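Local coordinates for DUF1116 domain-containing protein (Enterococcus faecalis, PDB 3CLQ), which is of unknown function but belongs to the AllG family and may be related to a subunit of oxamate carbamoyltransferase, at residues 22-27 with 242-247; 31-36 with 112-117; 51-56 with 263-268; 133-138 with 226-231; 370-375 with 411-416. All coordinates share one frame; numbering follows the deposited sequence.

Interaction 1 (22-27 with 242-247)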
# COMPACT_ATOMS: atom_id res chain seq x y z
N ILE B 22 -18.49 -12.77 -8.60
CA ILE B 22 -18.03 -12.56 -7.22
C ILE B 22 -17.15 -13.70 -6.75
O ILE B 22 -16.13 -13.48 -6.09
CB ILE B 22 -19.22 -12.40 -6.26
CG1 ILE B 22 -19.84 -11.01 -6.39
CG2 ILE B 22 -18.81 -12.70 -4.81
CD1 ILE B 22 -21.24 -10.94 -5.82
N GLN B 23 -17.54 -14.93 -7.06
CA GLN B 23 -16.79 -16.09 -6.58
C GLN B 23 -15.60 -16.54 -7.45
O GLN B 23 -14.85 -17.41 -7.04
CB GLN B 23 -17.72 -17.26 -6.37
CG GLN B 23 -18.79 -16.94 -5.38
CD GLN B 23 -19.67 -18.13 -5.08
OE1 GLN B 23 -20.38 -18.14 -4.08
NE2 GLN B 23 -19.64 -19.14 -5.94
N SER B 24 -15.46 -15.98 -8.65
CA SER B 24 -14.26 -16.23 -9.42
C SER B 24 -13.05 -15.89 -8.58
O SER B 24 -13.10 -14.99 -7.75
CB SER B 24 -14.22 -15.38 -10.65
OG SER B 24 -15.17 -15.85 -11.56
N LYS B 25 -11.97 -16.62 -8.80
CA LYS B 25 -10.76 -16.38 -8.07
C LYS B 25 -9.59 -16.48 -9.03
O LYS B 25 -8.97 -17.52 -9.16
CB LYS B 25 -10.63 -17.39 -6.93
CG LYS B 25 -10.24 -16.76 -5.61
CD LYS B 25 -10.94 -17.44 -4.41
CE LYS B 25 -10.20 -18.67 -3.93
NZ LYS B 25 -8.72 -18.45 -3.71
N PRO B 26 -9.29 -15.37 -9.69
CA PRO B 26 -8.21 -15.23 -10.68
C PRO B 26 -6.83 -15.43 -10.05
O PRO B 26 -6.45 -14.67 -9.14
CB PRO B 26 -8.34 -13.78 -11.13
CG PRO B 26 -9.69 -13.35 -10.69
CD PRO B 26 -10.01 -14.11 -9.48
N ILE B 27 -6.10 -16.42 -10.55
CA ILE B 27 -4.74 -16.72 -10.09
C ILE B 27 -3.70 -16.44 -11.17
O ILE B 27 -3.80 -16.93 -12.30
CB ILE B 27 -4.60 -18.20 -9.64
CG1 ILE B 27 -5.71 -18.56 -8.63
CG2 ILE B 27 -3.19 -18.46 -9.05
CD1 ILE B 27 -5.71 -17.73 -7.35
N LYS B 242 -11.05 -9.34 -16.11
CA LYS B 242 -11.46 -10.02 -17.32
C LYS B 242 -11.74 -11.48 -17.02
O LYS B 242 -12.72 -12.08 -17.51
CB LYS B 242 -10.37 -9.92 -18.37
CG LYS B 242 -10.58 -10.83 -19.56
CD LYS B 242 -11.88 -10.54 -20.28
CE LYS B 242 -11.79 -11.00 -21.71
NZ LYS B 242 -13.16 -11.09 -22.35
N CYS B 243 -10.87 -12.06 -16.20
CA CYS B 243 -11.01 -13.44 -15.79
C CYS B 243 -12.30 -13.67 -15.00
O CYS B 243 -13.02 -14.62 -15.29
CB CYS B 243 -9.79 -13.85 -15.00
SG CYS B 243 -9.86 -15.52 -14.32
N ALA B 244 -12.59 -12.82 -14.02
CA ALA B 244 -13.86 -12.92 -13.29
C ALA B 244 -15.09 -12.65 -14.17
O ALA B 244 -15.99 -13.48 -14.28
CB ALA B 244 -13.85 -11.98 -12.11
N LEU B 245 -15.11 -11.48 -14.82
CA LEU B 245 -16.20 -11.14 -15.73
C LEU B 245 -16.57 -12.23 -16.77
O LEU B 245 -17.74 -12.60 -16.91
CB LEU B 245 -15.89 -9.83 -16.42
CG LEU B 245 -16.47 -8.56 -15.79
CD1 LEU B 245 -17.46 -8.92 -14.72
CD2 LEU B 245 -15.39 -7.65 -15.25
N ASP B 246 -15.58 -12.77 -17.47
CA ASP B 246 -15.86 -13.84 -18.45
C ASP B 246 -16.59 -15.05 -17.87
O ASP B 246 -17.31 -15.76 -18.60
CB ASP B 246 -14.58 -14.34 -19.10
CG ASP B 246 -14.03 -13.37 -20.09
OD1 ASP B 246 -14.60 -12.26 -20.26
OD2 ASP B 246 -13.01 -13.73 -20.72
N ALA B 247 -16.42 -15.29 -16.57
CA ALA B 247 -17.08 -16.43 -15.96
C ALA B 247 -18.53 -16.11 -15.67
O ALA B 247 -19.34 -17.00 -15.46
CB ALA B 247 -16.38 -16.88 -14.71
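Where helix 6-23 gives way to strand 26-33, the connecting residues lie against one side of helix 234-247. S24, the first residue to leave the helical conformation, carries the close part of the contact. Its CB sits 3.6 Å from A244 CA and 3.7 Å from A244 CB, so the two short side chains meet almost backbone to backbone, with S24 and A244 CA atoms 5.1 Å apart. With OG turned beside its own backbone N (chi1 -71°), S24 presents that oxygen to the methyl of A247, OG to CB 3.5 Å. Two residues on, P26 makes a looser touch: its CB is 3.9 Å from C243 SG, which stands anti to its own backbone N (chi1 176°). All five touching residues are buried. The solvent side begins next to them: Q23 is exposed, and K25, whose side chain leaves the backbone away from the helix, has its NZ in a salt bridge with E121. S24 OG bonds to N120 ND2 and R20 O, and the backbone O of C243 accepts from N125 ND2. Across the interface, adhesion therefore rests on close packing of small groups, while hydrogen bonds to third parties hold the serine hydroxyl in place.

Interaction 2 (31-36 with 112-117)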
# COMPACT_ATOMS: atom_id res chain seq x y z
N PHE B 31 3.68 -16.50 -17.30
CA PHE B 31 3.93 -15.49 -18.32
C PHE B 31 4.48 -16.21 -19.52
O PHE B 31 5.19 -17.20 -19.38
CB PHE B 31 4.99 -14.51 -17.86
CG PHE B 31 4.57 -13.66 -16.69
CD1 PHE B 31 3.97 -12.42 -16.90
CD2 PHE B 31 4.79 -14.08 -15.39
CE1 PHE B 31 3.60 -11.64 -15.82
CE2 PHE B 31 4.43 -13.29 -14.32
CZ PHE B 31 3.84 -12.08 -14.52
N ASP B 32 4.17 -15.71 -20.71
CA ASP B 32 4.66 -16.33 -21.95
C ASP B 32 4.30 -15.48 -23.18
O ASP B 32 3.42 -14.61 -23.13
CB ASP B 32 4.15 -17.77 -22.08
CG ASP B 32 5.15 -18.70 -22.80
OD1 ASP B 32 6.24 -18.23 -23.24
OD2 ASP B 32 4.85 -19.91 -22.93
N LYS B 33 5.00 -15.71 -24.28
CA LYS B 33 4.71 -15.01 -25.51
C LYS B 33 3.25 -15.24 -25.84
O LYS B 33 2.74 -16.34 -25.71
CB LYS B 33 5.60 -15.53 -26.64
CG LYS B 33 7.10 -15.45 -26.36
CD LYS B 33 7.90 -15.68 -27.62
CE LYS B 33 9.20 -14.89 -27.59
NZ LYS B 33 9.86 -14.99 -28.91
N ALA B 34 2.57 -14.20 -26.28
CA ALA B 34 1.20 -14.33 -26.75
C ALA B 34 1.02 -15.58 -27.62
O ALA B 34 0.20 -16.43 -27.32
CB ALA B 34 0.81 -13.12 -27.51
N ILE B 35 1.80 -15.70 -28.68
CA ILE B 35 1.56 -16.75 -29.65
C ILE B 35 1.62 -18.17 -29.07
O ILE B 35 0.98 -19.08 -29.60
CB ILE B 35 2.54 -16.64 -30.83
CG1 ILE B 35 1.86 -17.03 -32.17
CG2 ILE B 35 3.84 -17.39 -30.51
CD1 ILE B 35 1.76 -18.52 -32.48
N ASN B 36 2.36 -18.36 -27.98
CA ASN B 36 2.47 -19.68 -27.35
C ASN B 36 1.25 -20.09 -26.53
O ASN B 36 1.05 -21.28 -26.30
CB ASN B 36 3.69 -19.79 -26.43
CG ASN B 36 4.99 -19.67 -27.16
OD1 ASN B 36 5.06 -19.89 -28.37
ND2 ASN B 36 6.05 -19.32 -26.43
N ASN B 112 4.76 -11.88 -30.25
CA ASN B 112 5.99 -11.96 -29.44
C ASN B 112 6.08 -11.08 -28.19
O ASN B 112 7.12 -11.03 -27.52
CB ASN B 112 7.23 -11.79 -30.31
CG ASN B 112 7.39 -12.94 -31.25
OD1 ASN B 112 7.65 -14.06 -30.83
ND2 ASN B 112 7.21 -12.68 -32.53
N MSE B 113 5.00 -10.39 -27.86
CA MSE B 113 4.92 -9.74 -26.57
C MSE B 113 4.61 -10.78 -25.52
O MSE B 113 3.94 -11.77 -25.81
CB MSE B 113 3.86 -8.65 -26.57
CG MSE B 113 4.28 -7.48 -27.39
SE MSE B 113 2.84 -6.22 -27.69
CE MSE B 113 3.24 -5.84 -29.56
N TYR B 114 5.12 -10.57 -24.31
CA TYR B 114 4.79 -11.45 -23.20
C TYR B 114 3.48 -11.02 -22.59
O TYR B 114 3.19 -9.82 -22.53
CB TYR B 114 5.91 -11.44 -22.17
CG TYR B 114 6.91 -12.50 -22.45
CD1 TYR B 114 7.87 -12.33 -23.45
CD2 TYR B 114 6.87 -13.71 -21.77
CE1 TYR B 114 8.79 -13.35 -23.76
CE2 TYR B 114 7.78 -14.72 -22.06
CZ TYR B 114 8.73 -14.54 -23.05
OH TYR B 114 9.62 -15.53 -23.34
N VAL B 115 2.68 -11.99 -22.16
CA VAL B 115 1.41 -11.73 -21.47
C VAL B 115 1.33 -12.44 -20.12
O VAL B 115 1.97 -13.47 -19.95
CB VAL B 115 0.18 -12.14 -22.34
CG1 VAL B 115 -0.01 -11.18 -23.50
CG2 VAL B 115 0.30 -13.58 -22.85
N HIS B 116 0.58 -11.87 -19.16
CA HIS B 116 0.20 -12.57 -17.90
C HIS B 116 -0.69 -13.75 -18.26
O HIS B 116 -1.59 -13.60 -19.07
CB HIS B 116 -0.67 -11.71 -16.98
CG HIS B 116 -0.06 -10.41 -16.59
ND1 HIS B 116 0.26 -9.42 -17.50
CD2 HIS B 116 0.21 -9.89 -15.37
CE1 HIS B 116 0.75 -8.38 -16.85
NE2 HIS B 116 0.73 -8.64 -15.56
N ILE B 117 -0.49 -14.90 -17.64
CA ILE B 117 -1.46 -15.95 -17.81
C ILE B 117 -2.20 -16.10 -16.50
O ILE B 117 -1.60 -16.50 -15.49
CB ILE B 117 -0.80 -17.27 -18.13
CG1 ILE B 117 0.26 -17.08 -19.20
CG2 ILE B 117 -1.84 -18.24 -18.60
CD1 ILE B 117 1.42 -18.04 -19.05
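Strands 26-33 and 114-120 pair here as neighbours in a four-stranded antiparallel sheet, and their bridges end at K33 with Y114. D32 and V115 form the hydrogen-bonded pair: D32 N gives to V115 O at 3.2 Å, in the carbonyl plane, and V115 N returns a straighter bond to D32 O at 2.9 Å (N-H...O 163°). Just beyond the strand, A34 N still bonds to M113 O at 2.8 Å, nearly along the C=O axis. D32 OD1 takes weak bonds from K33 N and N36 ND2. N112 uses both ends of its amide, OD1 accepting from K33 NZ at 3.1 Å and ND2 giving to E73. H116 is likewise satisfied at both nitrogens, ND1 by T129 O and NE2 by T236 OG1, while F31 CE1 lies over one face of its ring. F31 O takes a bond from H164 ND1 of helix 146-168. The lysine's aliphatic part is used too: K33 CG makes an off-centre CH-pi contact, 4.2 Å from the centroid of the Y114 ring and 29° off its normal.

Interaction 3 (51-56 with 263-268)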
# COMPACT_ATOMS: atom_id res chain seq x y z
N PRO B 51 -13.91 -2.53 -29.22
CA PRO B 51 -14.69 -3.40 -30.09
C PRO B 51 -14.16 -3.44 -31.53
O PRO B 51 -13.35 -2.61 -31.90
CB PRO B 51 -16.07 -2.75 -30.07
CG PRO B 51 -15.74 -1.32 -29.98
CD PRO B 51 -14.58 -1.24 -29.02
N PRO B 52 -14.64 -4.41 -32.34
CA PRO B 52 -14.05 -4.63 -33.66
C PRO B 52 -13.95 -3.34 -34.46
O PRO B 52 -14.84 -2.49 -34.39
CB PRO B 52 -15.02 -5.61 -34.32
CG PRO B 52 -15.61 -6.35 -33.21
CD PRO B 52 -15.74 -5.35 -32.07
N ILE B 53 -12.84 -3.19 -35.18
CA ILE B 53 -12.56 -1.98 -35.94
C ILE B 53 -11.49 -2.25 -37.00
O ILE B 53 -10.40 -2.72 -36.69
CB ILE B 53 -12.11 -0.82 -35.01
CG1 ILE B 53 -11.98 0.49 -35.78
CG2 ILE B 53 -10.80 -1.18 -34.32
CD1 ILE B 53 -12.15 1.70 -34.93
N THR B 54 -11.80 -1.97 -38.25
CA THR B 54 -10.77 -2.11 -39.28
C THR B 54 -9.62 -1.15 -39.01
O THR B 54 -9.75 -0.23 -38.21
CB THR B 54 -11.34 -1.87 -40.67
OG1 THR B 54 -11.96 -0.59 -40.69
CG2 THR B 54 -12.36 -2.92 -41.01
N TYR B 55 -8.50 -1.38 -39.68
CA TYR B 55 -7.31 -0.57 -39.47
C TYR B 55 -7.55 0.83 -40.00
O TYR B 55 -7.27 1.81 -39.31
CB TYR B 55 -6.10 -1.21 -40.14
CG TYR B 55 -4.87 -0.32 -40.14
CD1 TYR B 55 -4.09 -0.18 -39.01
CD2 TYR B 55 -4.50 0.38 -41.29
CE1 TYR B 55 -2.97 0.63 -39.00
CE2 TYR B 55 -3.36 1.19 -41.30
CZ TYR B 55 -2.60 1.31 -40.15
OH TYR B 55 -1.48 2.10 -40.13
N GLU B 56 -8.08 0.94 -41.22
CA GLU B 56 -8.30 2.26 -41.82
C GLU B 56 -9.14 3.17 -40.95
O GLU B 56 -8.97 4.39 -40.97
CB GLU B 56 -8.93 2.17 -43.23
CG GLU B 56 -8.07 1.49 -44.27
CD GLU B 56 -7.97 0.00 -44.00
OE1 GLU B 56 -8.98 -0.57 -43.53
OE2 GLU B 56 -6.88 -0.58 -44.23
N ASN B 263 -11.97 1.87 -28.23
CA ASN B 263 -10.83 1.85 -29.15
C ASN B 263 -10.49 3.23 -29.71
O ASN B 263 -9.93 3.34 -30.79
CB ASN B 263 -11.06 0.86 -30.31
CG ASN B 263 -12.30 1.19 -31.12
OD1 ASN B 263 -12.72 2.34 -31.21
ND2 ASN B 263 -12.89 0.17 -31.72
N GLY B 264 -10.84 4.28 -28.98
CA GLY B 264 -10.49 5.63 -29.37
C GLY B 264 -11.48 6.21 -30.35
O GLY B 264 -11.41 7.40 -30.68
N VAL B 265 -12.40 5.38 -30.83
CA VAL B 265 -13.42 5.83 -31.75
C VAL B 265 -14.81 5.38 -31.26
O VAL B 265 -15.76 6.16 -31.31
CB VAL B 265 -13.17 5.28 -33.19
CG1 VAL B 265 -14.24 5.76 -34.16
CG2 VAL B 265 -11.80 5.68 -33.71
N GLU B 266 -14.91 4.14 -30.80
CA GLU B 266 -16.20 3.61 -30.36
C GLU B 266 -16.16 2.98 -28.98
O GLU B 266 -15.14 2.43 -28.55
CB GLU B 266 -16.70 2.53 -31.32
CG GLU B 266 -17.16 3.02 -32.67
CD GLU B 266 -18.13 2.06 -33.31
OE1 GLU B 266 -17.82 0.84 -33.39
OE2 GLU B 266 -19.21 2.51 -33.74
N PHE B 267 -17.30 3.04 -28.31
CA PHE B 267 -17.47 2.33 -27.05
C PHE B 267 -18.30 1.08 -27.31
O PHE B 267 -19.26 1.10 -28.11
CB PHE B 267 -18.20 3.21 -26.07
CG PHE B 267 -17.93 2.88 -24.69
CD1 PHE B 267 -17.02 3.63 -23.96
CD2 PHE B 267 -18.54 1.78 -24.09
CE1 PHE B 267 -16.75 3.30 -22.63
CE2 PHE B 267 -18.27 1.47 -22.77
CZ PHE B 267 -17.38 2.23 -22.06
N GLY B 268 -17.91 -0.01 -26.65
CA GLY B 268 -18.52 -1.30 -26.91
C GLY B 268 -18.66 -2.18 -25.69
O GLY B 268 -17.73 -2.36 -24.89
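N263 ends strand 257-263, and its side chain bridges the turn that follows and the loop 51-56. CB is directed toward that loop, and the first torsion (chi1 59°) places CG over the backbone, flanked by both N and C, folding the amide over its own turn. At CG the group meets hydrocarbon from two residues: I53 CD1 lies 3.8 Å from N263 CG, and P51 CD is nearly as close. OD1 looks back into its own segment and is gripped by two backbone donors, V265 N at 3.1 Å, in the carbonyl plane, and E266 N at 2.9 Å, above that plane. ND2 is the tip that crosses the contact. It gives to P51 O at 2.8 Å with a bent N-H...O angle of 132°, and the acceptor lies close to the plane of the amide. I53 and N263 reach toward each other, with I53 CB 3.5 Å and I53 CD1 3.6 Å from N263 ND2; I53 CD1 goes on to V265 CB at 4.1 Å. Beside it, P51 CG comes within 4.1 Å of G268 CA, where a CB would collide with the proline ring. A bond from N263 N to E266 O closes the β-hairpin of strands 257-263 and 266-271; in its two-residue loop, OD1 with V265 N makes an Asx turn and, with E266 N as well, an Asx motif.

Interaction 4 (133-138 with 226-231)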
# COMPACT_ATOMS: atom_id res chain seq x y z
N GLU B 133 4.99 -1.66 -20.30
CA GLU B 133 6.27 -1.03 -20.58
C GLU B 133 6.20 0.01 -19.49
O GLU B 133 5.12 0.20 -18.93
CB GLU B 133 6.20 -0.41 -21.95
CG GLU B 133 5.50 -1.32 -22.93
CD GLU B 133 5.01 -0.59 -24.16
OE1 GLU B 133 3.77 -0.38 -24.25
OE2 GLU B 133 5.85 -0.23 -25.03
N GLN B 134 7.27 0.67 -19.09
CA GLN B 134 7.03 1.41 -17.83
C GLN B 134 7.14 2.92 -17.93
O GLN B 134 6.88 3.62 -16.96
CB GLN B 134 7.87 0.84 -16.67
CG GLN B 134 7.32 -0.45 -16.06
CD GLN B 134 6.50 -0.21 -14.77
OE1 GLN B 134 7.05 -0.07 -13.67
NE2 GLN B 134 5.18 -0.17 -14.92
N LEU B 135 7.53 3.42 -19.10
CA LEU B 135 7.78 4.85 -19.25
C LEU B 135 6.54 5.63 -19.72
O LEU B 135 5.43 5.07 -19.81
CB LEU B 135 8.99 5.09 -20.17
CG LEU B 135 10.39 5.22 -19.53
CD1 LEU B 135 10.66 6.65 -18.97
CD2 LEU B 135 10.67 4.14 -18.45
N ALA B 136 6.73 6.93 -19.97
CA ALA B 136 5.71 7.78 -20.57
C ALA B 136 5.81 7.71 -22.11
O ALA B 136 4.79 7.73 -22.80
CB ALA B 136 5.85 9.20 -20.08
N LYS B 137 7.03 7.61 -22.65
CA LYS B 137 7.21 7.38 -24.09
C LYS B 137 7.06 5.88 -24.35
O LYS B 137 8.00 5.10 -24.18
CB LYS B 137 8.57 7.89 -24.59
CG LYS B 137 8.59 8.22 -26.08
CD LYS B 137 9.88 7.76 -26.81
CE LYS B 137 10.92 8.89 -27.00
NZ LYS B 137 11.70 9.22 -25.76
N VAL B 138 5.86 5.48 -24.77
CA VAL B 138 5.47 4.08 -24.68
C VAL B 138 4.51 3.72 -25.80
O VAL B 138 3.72 4.55 -26.23
CB VAL B 138 4.80 3.82 -23.32
CG1 VAL B 138 3.63 2.89 -23.46
CG2 VAL B 138 5.80 3.28 -22.31
N LEU B 226 11.22 -2.03 -12.72
CA LEU B 226 9.98 -2.27 -12.01
C LEU B 226 9.57 -1.10 -11.11
O LEU B 226 8.38 -0.91 -10.88
CB LEU B 226 10.01 -3.61 -11.27
CG LEU B 226 10.01 -4.90 -12.12
CD1 LEU B 226 10.35 -6.10 -11.24
CD2 LEU B 226 8.69 -5.16 -12.91
N GLY B 227 10.51 -0.31 -10.63
CA GLY B 227 10.15 0.87 -9.85
C GLY B 227 10.30 2.19 -10.62
O GLY B 227 10.36 3.26 -10.02
N SER B 228 10.38 2.12 -11.94
CA SER B 228 10.49 3.35 -12.70
C SER B 228 9.10 3.98 -12.83
O SER B 228 8.94 5.16 -13.17
CB SER B 228 11.12 3.09 -14.08
OG SER B 228 10.35 2.14 -14.79
N SER B 229 8.09 3.20 -12.53
CA SER B 229 6.75 3.68 -12.69
C SER B 229 5.90 2.88 -11.75
O SER B 229 6.20 1.74 -11.46
CB SER B 229 6.31 3.48 -14.14
OG SER B 229 4.91 3.36 -14.27
N ASP B 230 4.82 3.48 -11.28
CA ASP B 230 3.96 2.75 -10.37
C ASP B 230 2.86 1.98 -11.12
O ASP B 230 1.92 1.52 -10.50
CB ASP B 230 3.41 3.65 -9.27
CG ASP B 230 2.46 4.69 -9.79
OD1 ASP B 230 1.89 5.47 -8.95
OD2 ASP B 230 2.26 4.72 -11.02
N TYR B 231 3.01 1.82 -12.42
CA TYR B 231 1.95 1.22 -13.21
C TYR B 231 2.08 -0.27 -13.48
O TYR B 231 1.26 -0.86 -14.17
CB TYR B 231 1.84 1.95 -14.56
CG TYR B 231 0.61 1.55 -15.35
CD1 TYR B 231 -0.68 1.81 -14.86
CD2 TYR B 231 0.74 0.90 -16.58
CE1 TYR B 231 -1.82 1.45 -15.58
CE2 TYR B 231 -0.40 0.52 -17.32
CZ TYR B 231 -1.67 0.80 -16.81
OH TYR B 231 -2.79 0.42 -17.54
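Two irregular loops meet, one following strand 126-130 and the other linking helices 216-226 and 234-247, and Q134 carries most of the contact. Van der Waals packing comes first. Q134 CB approaches S228 OG at 3.4 Å, and farther along the chain Q134 CD lies 3.7 Å from S229 CB. A bend at the second torsion (chi2 -98°) swings the amide in among the backbones of L226, S229 and Y231, with F232 also touching this side chain. L135 adds a marginal contact at the exposed border, its CD2 4.2 Å from S228 OG.

Hydrogen bonding within and just beside the segments forms the second group. S229 OG, anti to its backbone N (chi1 154°), accepts from Y231 N at 3.1 Å with an N-H...O angle of 150°; this is an ST turn, and it shapes the loop that receives the glutamine. S228 OG instead bonds to F225 O, at the end of helix 216-226. Y231 OH goes to S104 OG, while E133 OE2 accepts from L139 N and so ties the other loop to itself.

The chemistry is that of a buried, polar side chain set mainly against serines and peptide groups, with some aromatic contact from F232. The clear hydrogen bonds lie within or beside each loop, which is consistent with a fit that depends on shape and polarity.

Interaction 5 (370-375 with 411-416)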
# COMPACT_ATOMS: atom_id res chain seq x y z
N ASP B 370 -26.26 -3.70 -14.46
CA ASP B 370 -27.42 -4.32 -15.02
C ASP B 370 -28.06 -3.36 -16.03
O ASP B 370 -28.56 -2.28 -15.67
CB ASP B 370 -28.39 -4.65 -13.89
CG ASP B 370 -29.74 -5.11 -14.39
OD1 ASP B 370 -30.47 -5.74 -13.59
OD2 ASP B 370 -30.10 -4.84 -15.57
N VAL B 371 -28.04 -3.78 -17.29
CA VAL B 371 -28.61 -3.03 -18.39
C VAL B 371 -29.96 -2.40 -18.04
O VAL B 371 -30.19 -1.22 -18.30
CB VAL B 371 -28.79 -3.94 -19.61
CG1 VAL B 371 -29.95 -3.44 -20.45
CG2 VAL B 371 -27.53 -3.98 -20.42
N LEU B 372 -30.83 -3.19 -17.44
CA LEU B 372 -32.20 -2.77 -17.16
C LEU B 372 -32.23 -1.60 -16.17
O LEU B 372 -33.00 -0.66 -16.33
CB LEU B 372 -32.95 -3.97 -16.58
CG LEU B 372 -34.45 -4.18 -16.73
CD1 LEU B 372 -34.85 -4.37 -18.19
CD2 LEU B 372 -34.85 -5.42 -15.94
N LYS B 373 -31.39 -1.66 -15.15
CA LYS B 373 -31.39 -0.60 -14.16
C LYS B 373 -30.69 0.66 -14.68
O LYS B 373 -31.04 1.78 -14.28
CB LYS B 373 -30.76 -1.06 -12.85
CG LYS B 373 -31.44 -2.28 -12.21
CD LYS B 373 -30.79 -2.64 -10.89
CE LYS B 373 -31.27 -3.99 -10.39
NZ LYS B 373 -30.34 -4.51 -9.37
N VAL B 374 -29.72 0.51 -15.58
CA VAL B 374 -29.11 1.69 -16.16
C VAL B 374 -30.23 2.49 -16.81
O VAL B 374 -30.30 3.71 -16.68
CB VAL B 374 -28.00 1.33 -17.17
CG1 VAL B 374 -27.44 2.60 -17.81
CG2 VAL B 374 -26.89 0.53 -16.49
N LEU B 375 -31.15 1.78 -17.45
CA LEU B 375 -32.23 2.38 -18.21
C LEU B 375 -33.30 3.03 -17.36
O LEU B 375 -33.80 4.12 -17.69
CB LEU B 375 -32.86 1.33 -19.12
CG LEU B 375 -32.84 1.53 -20.64
CD1 LEU B 375 -31.57 2.25 -21.11
CD2 LEU B 375 -32.98 0.18 -21.32
N GLU B 411 -29.95 -0.50 -27.04
CA GLU B 411 -29.90 -1.57 -28.01
C GLU B 411 -29.84 -2.89 -27.26
O GLU B 411 -30.59 -3.83 -27.55
CB GLU B 411 -28.69 -1.38 -28.93
CG GLU B 411 -28.57 0.05 -29.43
CD GLU B 411 -27.48 0.25 -30.49
OE1 GLU B 411 -27.58 1.23 -31.25
OE2 GLU B 411 -26.53 -0.57 -30.56
N ALA B 412 -28.97 -2.95 -26.27
CA ALA B 412 -28.91 -4.11 -25.38
C ALA B 412 -30.30 -4.62 -25.02
O ALA B 412 -30.64 -5.77 -25.28
CB ALA B 412 -28.19 -3.74 -24.16
N LEU B 413 -31.12 -3.75 -24.44
CA LEU B 413 -32.44 -4.13 -23.99
C LEU B 413 -33.30 -4.67 -25.10
O LEU B 413 -34.09 -5.60 -24.90
CB LEU B 413 -33.19 -2.94 -23.38
CG LEU B 413 -34.52 -3.34 -22.72
CD1 LEU B 413 -34.22 -3.92 -21.34
CD2 LEU B 413 -35.51 -2.18 -22.64
N LYS B 414 -33.18 -4.06 -26.28
CA LYS B 414 -34.02 -4.45 -27.40
C LYS B 414 -33.57 -5.82 -27.91
O LYS B 414 -34.39 -6.67 -28.27
CB LYS B 414 -33.95 -3.37 -28.49
CG LYS B 414 -34.97 -3.55 -29.58
CD LYS B 414 -34.69 -2.58 -30.72
CE LYS B 414 -35.47 -2.94 -31.97
NZ LYS B 414 -36.91 -2.54 -31.91
N ALA B 415 -32.26 -6.06 -27.91
CA ALA B 415 -31.74 -7.36 -28.29
C ALA B 415 -32.16 -8.45 -27.27
O ALA B 415 -32.46 -9.58 -27.64
CB ALA B 415 -30.24 -7.29 -28.41
N LEU B 416 -32.18 -8.08 -26.00
CA LEU B 416 -32.70 -8.94 -24.94
C LEU B 416 -34.18 -9.29 -25.11
O LEU B 416 -34.51 -10.45 -25.32
CB LEU B 416 -32.47 -8.29 -23.59
CG LEU B 416 -31.02 -8.39 -23.08
CD1 LEU B 416 -30.83 -7.44 -21.91
CD2 LEU B 416 -30.65 -9.84 -22.71
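The carboxylate of D370, at the start of helix 371-377 and not itself touching 411-416, is met at OD2 from above its plane, 25° out of it, by L372 N at 2.6 Å. K373 N adds a weak, longer bond to the same oxygen, and T255 OG1 also bonds to OD2. The first torsion (chi1 171°) holds CG anti to the backbone N, which turns the carboxylate back over the first turn of its own helix. D370 is thus the N-cap of helix 371-377, which is separated from strand 363-369 by D370 alone; the negative charge would be expected to be stabilised by the amide groups at this helix start. Helix 407-419 crosses it obliquely, with the segment axes 9.9 Å apart at closest approach and 129° between their directions, and the contact between the two is entirely apolar. V371 points into the interface, its CG2 3.8 Å from A412 CB and its CG1 4.3 Å from L416 CD1. L413 reaches between two leucines one turn apart on the other helix. Its two methyls are divided between them: L413 CD1 meets L372 CD1 at 3.2 Å, a tight approach for two methyls, and L413 CD2 meets L375 CD2 at 3.7 Å. L375 also touches F409 of helix 407-419, and F280 of strand 280-283 touches A415 and E411.

Overall arrangement
Interaction 1 is the most deeply buried, every touching residue being enclosed, whereas interactions 2 to 5 are partly buried and interaction 5 lies farthest out, its centre about 23 Å from that of the chain. Interactions 1 and 2 share strand 26-33: one packs its beginning on a helix, the other pairs its end with strand 114-120. Helix 234-247 of interaction 1 follows the loop used by interaction 4. Along the chain, interaction 3 crosses both 1 and 2, while interaction 5 comes after all the others. Chemistry follows place: backbone bonding in the sheet, an asparagine bridge at the hairpin, polar loop packing in 4, and purely hydrocarbon contact between the helices of 5.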